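Long-range contacts in glycerol kinase, putative (Plasmodium falciparum, PDB 2W40), which probably phosphorylates glycerol with ATP to give sn-glycerol 3-phosphate: residues I76-R85 with I240-S251; T176-A187 with P217-L228. All coordinates share one frame; numbering follows the deposited sequence.

Contact 1: residues I76-R85 with I240-S251; sequences IKCIGITNQR and IPITGCIGDQQS. With GOL (glycerol), chain B; EDO (1,2-ethanediol), chain D.
Arg85 packs its guanidinium against Gln249, and Ile240 packs against Ile79 at the other end of the strand pair. Gln249 CB sits 3.6 Å from Arg85 CZ, over the centre of one guanidinium face, the side chains crossing at about a right angle. Arg85 NH1 gives a bent bond to Gln250 OE1 (3.0 Å), approaching from above the amide carbonyl plane, and forms a salt bridge with Glu308. Arg85 grips the bound glycerol twice at O2, through its backbone N and through NE (3.1 Å), while NH2 donates to O3. The chain bends at chi3 (-58°), turning the guanidinium along the glycerol.

Asp248 complements it: OD1 accepts a short bond from glycerol O2 (2.5 Å), and OD2 accepts one from O1. Because Asp248 OD1 lies well out of the guanidinium plane, its long salt bridge with Arg85 NE is a matter of charge alone. Thr82 OG1 donates to Ile246 O (2.7 Å) from above the carbonyl plane, just before Gly247, the N-cap of the helix beginning at Asp248. Asn83 O in turn holds Asp248 N.

Farther back, the two strands run parallel, 14° apart, joined by bonds such as Ile81 N to Gly244 O (2.9 Å) and interrupted by a beta bulge at Thr243, the extra residue between Ile242 (paired with Ile79) and Gly244 (paired with Gly80). Ile81 CD1 meets Ile242 CG2 at 3.8 Å. Ile240 CG2, placed anti to its backbone nitrogen by chi1 of -64°, reaches both CG1 and CD1 of Ile79, the two again crossing nearly at right angles. Parallel central strands whose C-terminal ends carry the substrate site are characteristic of the actin-like fold of the sugar kinase/Hsp70/actin superfamily; here that end holds glycerol.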
# COMPACT_ATOMS: atom_id res chain seq x y z
N ILE C 76 32.56 -14.98 -34.29
CA ILE C 76 31.11 -15.01 -33.92
C ILE C 76 30.45 -15.92 -34.95
O ILE C 76 30.41 -15.58 -36.10
CB ILE C 76 30.43 -13.61 -33.91
CG1 ILE C 76 31.27 -12.67 -33.07
CG2 ILE C 76 29.04 -13.71 -33.44
CD1 ILE C 76 30.95 -11.29 -33.13
N LYS C 77 30.01 -17.08 -34.54
CA LYS C 77 29.51 -18.10 -35.46
C LYS C 77 28.11 -17.76 -35.97
O LYS C 77 27.75 -18.02 -37.13
CB LYS C 77 29.47 -19.45 -34.78
CG LYS C 77 30.89 -20.04 -34.51
CD LYS C 77 31.55 -20.28 -35.78
CE LYS C 77 32.67 -21.29 -35.62
NZ LYS C 77 32.15 -22.72 -35.25
N CYS C 78 27.31 -17.23 -35.05
CA CYS C 78 25.90 -16.96 -35.34
C CYS C 78 25.31 -16.12 -34.22
O CYS C 78 25.91 -15.94 -33.16
CB CYS C 78 25.14 -18.25 -35.44
SG CYS C 78 25.37 -19.34 -34.10
N ILE C 79 24.06 -15.66 -34.46
CA ILE C 79 23.30 -14.83 -33.53
C ILE C 79 21.95 -15.48 -33.33
O ILE C 79 21.29 -15.82 -34.31
CB ILE C 79 23.16 -13.36 -34.04
CG1 ILE C 79 24.52 -12.72 -34.19
CG2 ILE C 79 22.17 -12.59 -33.19
CD1 ILE C 79 24.46 -11.40 -35.07
N GLY C 80 21.53 -15.67 -32.09
CA GLY C 80 20.13 -16.03 -31.75
C GLY C 80 19.45 -14.84 -31.03
O GLY C 80 20.10 -14.07 -30.31
N ILE C 81 18.17 -14.67 -31.34
CA ILE C 81 17.37 -13.58 -30.85
C ILE C 81 16.21 -14.13 -30.04
O ILE C 81 15.48 -15.04 -30.49
CB ILE C 81 16.85 -12.70 -32.00
CG1 ILE C 81 18.07 -11.98 -32.59
CG2 ILE C 81 15.78 -11.73 -31.49
CD1 ILE C 81 17.83 -11.07 -33.75
N THR C 82 16.01 -13.58 -28.82
CA THR C 82 14.81 -13.84 -28.06
C THR C 82 14.34 -12.58 -27.40
O THR C 82 15.11 -11.62 -27.27
CB THR C 82 15.06 -15.03 -27.07
OG1 THR C 82 13.82 -15.47 -26.57
CG2 THR C 82 16.04 -14.68 -25.96
N ASN C 83 13.08 -12.55 -27.02
CA ASN C 83 12.48 -11.25 -26.70
C ASN C 83 11.21 -11.34 -25.91
O ASN C 83 10.51 -12.33 -25.99
CB ASN C 83 12.06 -10.59 -28.04
CG ASN C 83 11.07 -11.49 -28.83
OD1 ASN C 83 11.49 -12.53 -29.40
ND2 ASN C 83 9.74 -11.04 -28.97
N GLN C 84 10.95 -10.30 -25.14
CA GLN C 84 9.67 -10.05 -24.54
C GLN C 84 8.60 -10.15 -25.67
O GLN C 84 8.75 -9.51 -26.75
CB GLN C 84 9.66 -8.62 -23.94
CG GLN C 84 10.13 -7.51 -24.85
CD GLN C 84 9.62 -6.11 -24.49
OE1 GLN C 84 8.52 -5.96 -23.97
NE2 GLN C 84 10.39 -5.09 -24.87
N ARG C 85 7.60 -10.97 -25.43
CA ARG C 85 6.59 -11.28 -26.41
C ARG C 85 5.47 -10.16 -26.36
O ARG C 85 5.49 -9.35 -25.41
CB ARG C 85 6.04 -12.63 -26.13
CG ARG C 85 7.10 -13.75 -26.20
CD ARG C 85 6.62 -15.16 -25.69
NE ARG C 85 6.17 -14.98 -24.33
CZ ARG C 85 5.41 -15.85 -23.66
NH1 ARG C 85 5.12 -17.04 -24.19
NH2 ARG C 85 4.86 -15.50 -22.50
N ILE C 240 27.61 -11.62 -40.25
CA ILE C 240 27.34 -12.65 -39.27
C ILE C 240 25.86 -12.98 -39.40
O ILE C 240 25.04 -12.05 -39.41
CB ILE C 240 27.65 -12.15 -37.86
CG1 ILE C 240 29.15 -11.84 -37.69
CG2 ILE C 240 27.27 -13.15 -36.84
CD1 ILE C 240 30.09 -12.99 -38.05
N PRO C 241 25.50 -14.28 -39.49
CA PRO C 241 24.09 -14.66 -39.72
C PRO C 241 23.26 -14.76 -38.42
O PRO C 241 23.78 -15.13 -37.37
CB PRO C 241 24.21 -16.04 -40.32
CG PRO C 241 25.40 -16.62 -39.59
CD PRO C 241 26.34 -15.51 -39.36
N ILE C 242 21.99 -14.41 -38.52
CA ILE C 242 21.02 -14.51 -37.47
C ILE C 242 20.30 -15.82 -37.81
O ILE C 242 19.64 -15.95 -38.87
CB ILE C 242 20.01 -13.33 -37.46
CG1 ILE C 242 20.77 -12.01 -37.20
CG2 ILE C 242 18.92 -13.58 -36.40
CD1 ILE C 242 19.91 -10.72 -37.50
N THR C 243 20.46 -16.80 -36.92
CA THR C 243 20.06 -18.16 -37.24
C THR C 243 19.09 -18.82 -36.26
O THR C 243 18.66 -19.98 -36.44
CB THR C 243 21.31 -19.05 -37.37
OG1 THR C 243 22.02 -19.06 -36.12
CG2 THR C 243 22.22 -18.51 -38.45
N GLY C 244 18.72 -18.10 -35.19
CA GLY C 244 17.68 -18.57 -34.34
C GLY C 244 16.88 -17.45 -33.78
O GLY C 244 17.39 -16.39 -33.55
N CYS C 245 15.58 -17.68 -33.63
CA CYS C 245 14.66 -16.71 -33.10
C CYS C 245 13.49 -17.34 -32.46
O CYS C 245 12.88 -18.21 -33.04
CB CYS C 245 14.17 -15.88 -34.24
SG CYS C 245 13.15 -14.39 -33.80
N ILE C 246 13.17 -16.91 -31.26
CA ILE C 246 12.10 -17.53 -30.44
C ILE C 246 11.64 -16.52 -29.37
O ILE C 246 12.47 -15.74 -28.89
CB ILE C 246 12.60 -18.88 -29.83
CG1 ILE C 246 11.49 -19.63 -29.17
CG2 ILE C 246 13.81 -18.57 -28.87
CD1 ILE C 246 11.74 -21.16 -28.99
N GLY C 247 10.35 -16.57 -28.99
CA GLY C 247 9.83 -15.83 -27.87
C GLY C 247 10.52 -16.26 -26.54
O GLY C 247 10.95 -17.40 -26.39
N ASP C 248 10.73 -15.29 -25.64
CA ASP C 248 11.51 -15.52 -24.44
C ASP C 248 11.08 -16.69 -23.62
O ASP C 248 11.97 -17.53 -23.23
CB ASP C 248 11.84 -14.25 -23.64
CG ASP C 248 10.60 -13.50 -23.06
OD1 ASP C 248 9.47 -13.98 -23.21
OD2 ASP C 248 10.81 -12.40 -22.48
N GLN C 249 9.78 -16.81 -23.37
CA GLN C 249 9.34 -17.87 -22.40
C GLN C 249 9.51 -19.28 -23.08
O GLN C 249 9.79 -20.29 -22.41
CB GLN C 249 7.98 -17.62 -21.90
CG GLN C 249 7.86 -16.32 -21.08
CD GLN C 249 9.00 -16.15 -20.07
OE1 GLN C 249 9.26 -17.15 -19.33
NE2 GLN C 249 9.74 -15.02 -20.08
N GLN C 250 9.23 -19.38 -24.40
CA GLN C 250 9.53 -20.58 -25.17
C GLN C 250 11.04 -20.84 -25.23
O GLN C 250 11.50 -22.01 -25.12
CB GLN C 250 8.90 -20.45 -26.57
CG GLN C 250 7.42 -20.65 -26.56
CD GLN C 250 6.58 -19.39 -26.54
OE1 GLN C 250 7.06 -18.35 -26.04
NE2 GLN C 250 5.26 -19.49 -26.99
N SER C 251 11.83 -19.79 -25.31
CA SER C 251 13.32 -19.91 -25.26
C SER C 251 13.74 -20.63 -23.98
O SER C 251 14.59 -21.52 -24.00
CB SER C 251 14.04 -18.58 -25.45
OG SER C 251 15.37 -18.77 -25.84
C1 GOL B . 7.84 -11.29 -21.01
O1 GOL B . 9.06 -11.98 -20.67
C2 GOL B . 6.97 -12.23 -21.70
O2 GOL B . 7.42 -12.53 -23.01
C3 GOL B . 5.53 -11.63 -21.78
O3 GOL B . 4.62 -12.55 -22.28
C1 EDO D . 33.06 -11.79 -36.16
O1 EDO D . 33.55 -13.13 -36.18
C2 EDO D . 33.96 -10.57 -35.85
O2 EDO D . 34.98 -10.83 -34.85

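Contact 2: residues T176-A187 with P217-L228; sequences TKGNCYTDVTNA and PEIKSNCSNFGL. With EDO (1,2-ethanediol), chain E.
Strands 181-183 and 218-220 pair in parallel, their axes 40° apart and 4.4 Å at closest approach, with Thr182 N bonding to Glu218 O and Thr182 O accepting from Lys220 N (2.8 Å). Tyr181 carries much of the side-chain contact. Lys220, bent at chi2 and chi3 (both -94°), folds its chain across one ring face, CE standing 3.7 Å above the ring centre and NZ making a cation-pi contact. That ammonium also donates to Asn225 O and Ser224 OG. Phe226 and Tyr181 form an offset edge-to-face pair, the rings nearly perpendicular at 82°, while Phe226 O lies in the plane of the tyrosine ring at its edge and accepts from Asn179 ND2 (2.9 Å). Ile219 CG2 packs against Val184 CG1 (3.6 Å), just past strand 181-183, and Ile219 CD1 touches Ala187 CB. Asp183 caps helix 184-187: its OD2 receives the backbone N of Asn186, and OD1 offers its syn lone pair to Asn186 ND2 (2.8 Å). Asn222 ND2 makes a weak bond to OD2 and bonds Cys245 O, while its OD1 accepts from Lys296 N. Donors gathered round the Asp183 carboxylate, together with the helix N terminus, would be expected to favour its ionised form.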
# COMPACT_ATOMS: atom_id res chain seq x y z
N THR C 176 19.53 -6.32 -40.01
CA THR C 176 19.62 -6.80 -41.39
C THR C 176 19.38 -5.71 -42.44
O THR C 176 19.52 -5.96 -43.60
CB THR C 176 18.70 -8.00 -41.68
OG1 THR C 176 17.34 -7.56 -41.70
CG2 THR C 176 18.92 -9.17 -40.77
N LYS C 177 19.03 -4.47 -42.00
CA LYS C 177 18.66 -3.38 -42.86
C LYS C 177 17.47 -3.72 -43.75
O LYS C 177 17.45 -3.38 -44.94
CB LYS C 177 19.87 -2.84 -43.64
CG LYS C 177 20.97 -2.38 -42.74
CD LYS C 177 22.10 -1.72 -43.57
CE LYS C 177 21.69 -0.40 -44.11
NZ LYS C 177 21.29 0.57 -42.96
N GLY C 178 16.49 -4.38 -43.17
CA GLY C 178 15.14 -4.46 -43.81
C GLY C 178 14.44 -5.78 -43.85
O GLY C 178 13.29 -5.82 -44.28
N ASN C 179 15.05 -6.89 -43.42
CA ASN C 179 14.32 -8.17 -43.47
C ASN C 179 13.13 -8.11 -42.51
O ASN C 179 13.23 -7.57 -41.43
CB ASN C 179 15.18 -9.37 -43.09
CG ASN C 179 16.34 -9.62 -44.04
OD1 ASN C 179 16.44 -9.02 -45.10
ND2 ASN C 179 17.17 -10.61 -43.68
N CYS C 180 12.01 -8.71 -42.90
CA CYS C 180 10.79 -8.70 -42.14
C CYS C 180 10.37 -10.16 -41.90
O CYS C 180 9.72 -10.86 -42.76
CB CYS C 180 9.68 -7.99 -42.94
SG CYS C 180 9.90 -6.18 -43.10
N TYR C 181 10.73 -10.60 -40.69
CA TYR C 181 10.49 -11.94 -40.27
C TYR C 181 9.98 -11.98 -38.86
O TYR C 181 10.31 -11.18 -38.04
CB TYR C 181 11.78 -12.79 -40.29
CG TYR C 181 12.37 -13.05 -41.63
CD1 TYR C 181 11.65 -13.64 -42.61
CD2 TYR C 181 13.72 -12.85 -41.86
CE1 TYR C 181 12.20 -13.96 -43.83
CE2 TYR C 181 14.29 -13.16 -43.08
CZ TYR C 181 13.52 -13.72 -44.07
OH TYR C 181 14.08 -14.08 -45.27
N THR C 182 9.25 -13.05 -38.60
CA THR C 182 8.96 -13.49 -37.25
C THR C 182 9.13 -15.01 -37.21
O THR C 182 9.54 -15.63 -38.17
CB THR C 182 7.53 -13.07 -36.74
OG1 THR C 182 7.47 -13.23 -35.30
CG2 THR C 182 6.40 -13.80 -37.49
N ASP C 183 8.90 -15.52 -36.03
CA ASP C 183 8.93 -16.98 -35.80
C ASP C 183 7.61 -17.45 -35.26
O ASP C 183 6.78 -16.66 -34.76
CB ASP C 183 10.07 -17.37 -34.90
CG ASP C 183 9.79 -17.01 -33.48
OD1 ASP C 183 10.12 -15.87 -33.09
OD2 ASP C 183 9.15 -17.81 -32.76
N VAL C 184 7.34 -18.74 -35.42
CA VAL C 184 6.04 -19.29 -35.03
C VAL C 184 5.64 -19.05 -33.56
O VAL C 184 4.45 -18.89 -33.23
CB VAL C 184 6.00 -20.82 -35.26
CG1 VAL C 184 5.98 -21.24 -36.73
CG2 VAL C 184 7.13 -21.51 -34.53
N THR C 185 6.59 -19.00 -32.64
CA THR C 185 6.28 -18.71 -31.23
C THR C 185 5.80 -17.26 -30.99
O THR C 185 4.73 -17.06 -30.39
CB THR C 185 7.38 -19.11 -30.25
OG1 THR C 185 8.54 -18.24 -30.38
CG2 THR C 185 7.75 -20.60 -30.46
N ASN C 186 6.52 -16.28 -31.57
CA ASN C 186 6.10 -14.91 -31.48
C ASN C 186 4.80 -14.64 -32.24
O ASN C 186 3.94 -13.92 -31.72
CB ASN C 186 7.21 -13.98 -31.97
CG ASN C 186 8.23 -13.65 -30.84
OD1 ASN C 186 7.88 -12.98 -29.86
ND2 ASN C 186 9.46 -14.06 -31.01
N ALA C 187 4.65 -15.26 -33.41
CA ALA C 187 3.42 -15.08 -34.19
C ALA C 187 2.21 -15.58 -33.39
O ALA C 187 1.09 -15.05 -33.54
CB ALA C 187 3.46 -15.73 -35.56
N PRO C 217 5.01 -9.75 -41.17
CA PRO C 217 6.23 -10.45 -41.58
C PRO C 217 6.02 -11.92 -41.81
O PRO C 217 5.14 -12.52 -41.21
CB PRO C 217 7.17 -10.19 -40.36
CG PRO C 217 6.21 -10.18 -39.16
CD PRO C 217 4.99 -9.40 -39.74
N GLU C 218 6.91 -12.51 -42.60
CA GLU C 218 6.85 -13.93 -42.88
C GLU C 218 7.11 -14.74 -41.60
O GLU C 218 8.11 -14.44 -40.94
CB GLU C 218 7.90 -14.34 -43.92
CG GLU C 218 7.84 -15.83 -44.27
CD GLU C 218 8.97 -16.23 -45.24
OE1 GLU C 218 9.55 -15.32 -45.91
OE2 GLU C 218 9.24 -17.46 -45.33
N ILE C 219 6.32 -15.77 -41.38
CA ILE C 219 6.44 -16.65 -40.18
C ILE C 219 7.46 -17.79 -40.49
O ILE C 219 7.28 -18.55 -41.46
CB ILE C 219 5.09 -17.25 -39.73
CG1 ILE C 219 4.08 -16.12 -39.42
CG2 ILE C 219 5.23 -18.20 -38.49
CD1 ILE C 219 2.69 -16.62 -39.21
N LYS C 220 8.54 -17.80 -39.72
CA LYS C 220 9.63 -18.74 -39.91
C LYS C 220 9.65 -19.77 -38.81
O LYS C 220 9.11 -19.59 -37.76
CB LYS C 220 10.98 -18.01 -39.86
CG LYS C 220 11.14 -16.90 -40.95
CD LYS C 220 11.77 -17.32 -42.13
CE LYS C 220 13.25 -17.05 -42.10
NZ LYS C 220 13.82 -17.77 -43.30
N SER C 221 10.37 -20.85 -39.05
CA SER C 221 10.66 -21.82 -37.96
C SER C 221 11.73 -21.19 -37.04
O SER C 221 12.33 -20.12 -37.33
CB SER C 221 11.12 -23.19 -38.56
OG SER C 221 12.40 -23.01 -39.17
N ASN C 222 11.93 -21.78 -35.89
CA ASN C 222 12.83 -21.21 -34.89
C ASN C 222 14.34 -21.26 -35.24
O ASN C 222 15.09 -20.41 -34.80
CB ASN C 222 12.62 -21.85 -33.50
CG ASN C 222 11.22 -21.58 -32.93
OD1 ASN C 222 10.41 -22.48 -32.70
ND2 ASN C 222 10.93 -20.31 -32.76
N CYS C 223 14.75 -22.29 -35.99
CA CYS C 223 16.09 -22.37 -36.55
C CYS C 223 15.92 -22.04 -38.06
O CYS C 223 15.26 -22.76 -38.79
CB CYS C 223 16.56 -23.79 -36.41
SG CYS C 223 16.83 -24.37 -34.75
N SER C 224 16.53 -20.98 -38.54
CA SER C 224 16.28 -20.52 -39.92
C SER C 224 17.33 -19.52 -40.37
O SER C 224 18.13 -19.11 -39.59
CB SER C 224 14.82 -19.99 -40.06
OG SER C 224 14.39 -20.01 -41.44
N ASN C 225 17.33 -19.14 -41.63
CA ASN C 225 18.15 -18.05 -42.13
C ASN C 225 17.33 -16.79 -42.01
O ASN C 225 16.49 -16.52 -42.85
CB ASN C 225 18.50 -18.30 -43.57
CG ASN C 225 19.47 -17.25 -44.12
OD1 ASN C 225 19.81 -16.33 -43.41
ND2 ASN C 225 19.98 -17.44 -45.37
N PHE C 226 17.57 -16.07 -40.93
CA PHE C 226 16.94 -14.76 -40.73
C PHE C 226 17.66 -13.58 -41.40
O PHE C 226 17.14 -12.45 -41.40
CB PHE C 226 16.72 -14.49 -39.25
CG PHE C 226 15.75 -15.41 -38.59
CD1 PHE C 226 14.36 -15.16 -38.64
CD2 PHE C 226 16.18 -16.58 -37.96
CE1 PHE C 226 13.47 -16.10 -38.09
CE2 PHE C 226 15.29 -17.44 -37.38
CZ PHE C 226 13.96 -17.24 -37.47
N GLY C 227 18.85 -13.85 -41.96
CA GLY C 227 19.62 -12.86 -42.64
C GLY C 227 20.94 -12.62 -42.06
O GLY C 227 21.31 -13.08 -41.03
N LEU C 228 21.62 -11.76 -42.77
CA LEU C 228 22.94 -11.27 -42.47
C LEU C 228 22.88 -9.93 -41.79
O LEU C 228 22.18 -9.01 -42.19
CB LEU C 228 23.76 -11.10 -43.76
CG LEU C 228 24.10 -12.23 -44.68
CD1 LEU C 228 24.79 -11.71 -45.99
CD2 LEU C 228 24.88 -13.40 -43.98
C1 EDO E . 20.08 -10.13 -44.72
O1 EDO E . 20.77 -8.64 -44.64
C2 EDO E . 19.95 -10.94 -46.00
O2 EDO E . 20.68 -12.21 -46.17
O HOH W 1 8.30 -10.93 -44.87
O HOH W 2 16.85 -14.48 -45.09
O HOH W 3 13.38 -16.62 -45.98

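From the N terminus, strand 74-83 comes first, and contact 1 closes only when the chain returns in strand 241-247, across 155 positions between the ends of its two segments. Contact 2 is nested inside that loop: residues 176-187 leave helix 167-176 and meet residues 217-228 after a much shorter excursion. Strand 225-228 then leads on to strand 241-247 and forms the sheet edge antiparallel beside it, so both contacts reach the same sheet. They also touch directly, through probable hydrogen bonds from Gly247 N to Thr185 OG1 and from Asn83 ND2 to Asn186 OD1. The small two-stranded sheet and helix 184-187 are thereby tied to the end of the central strands near the glycerol.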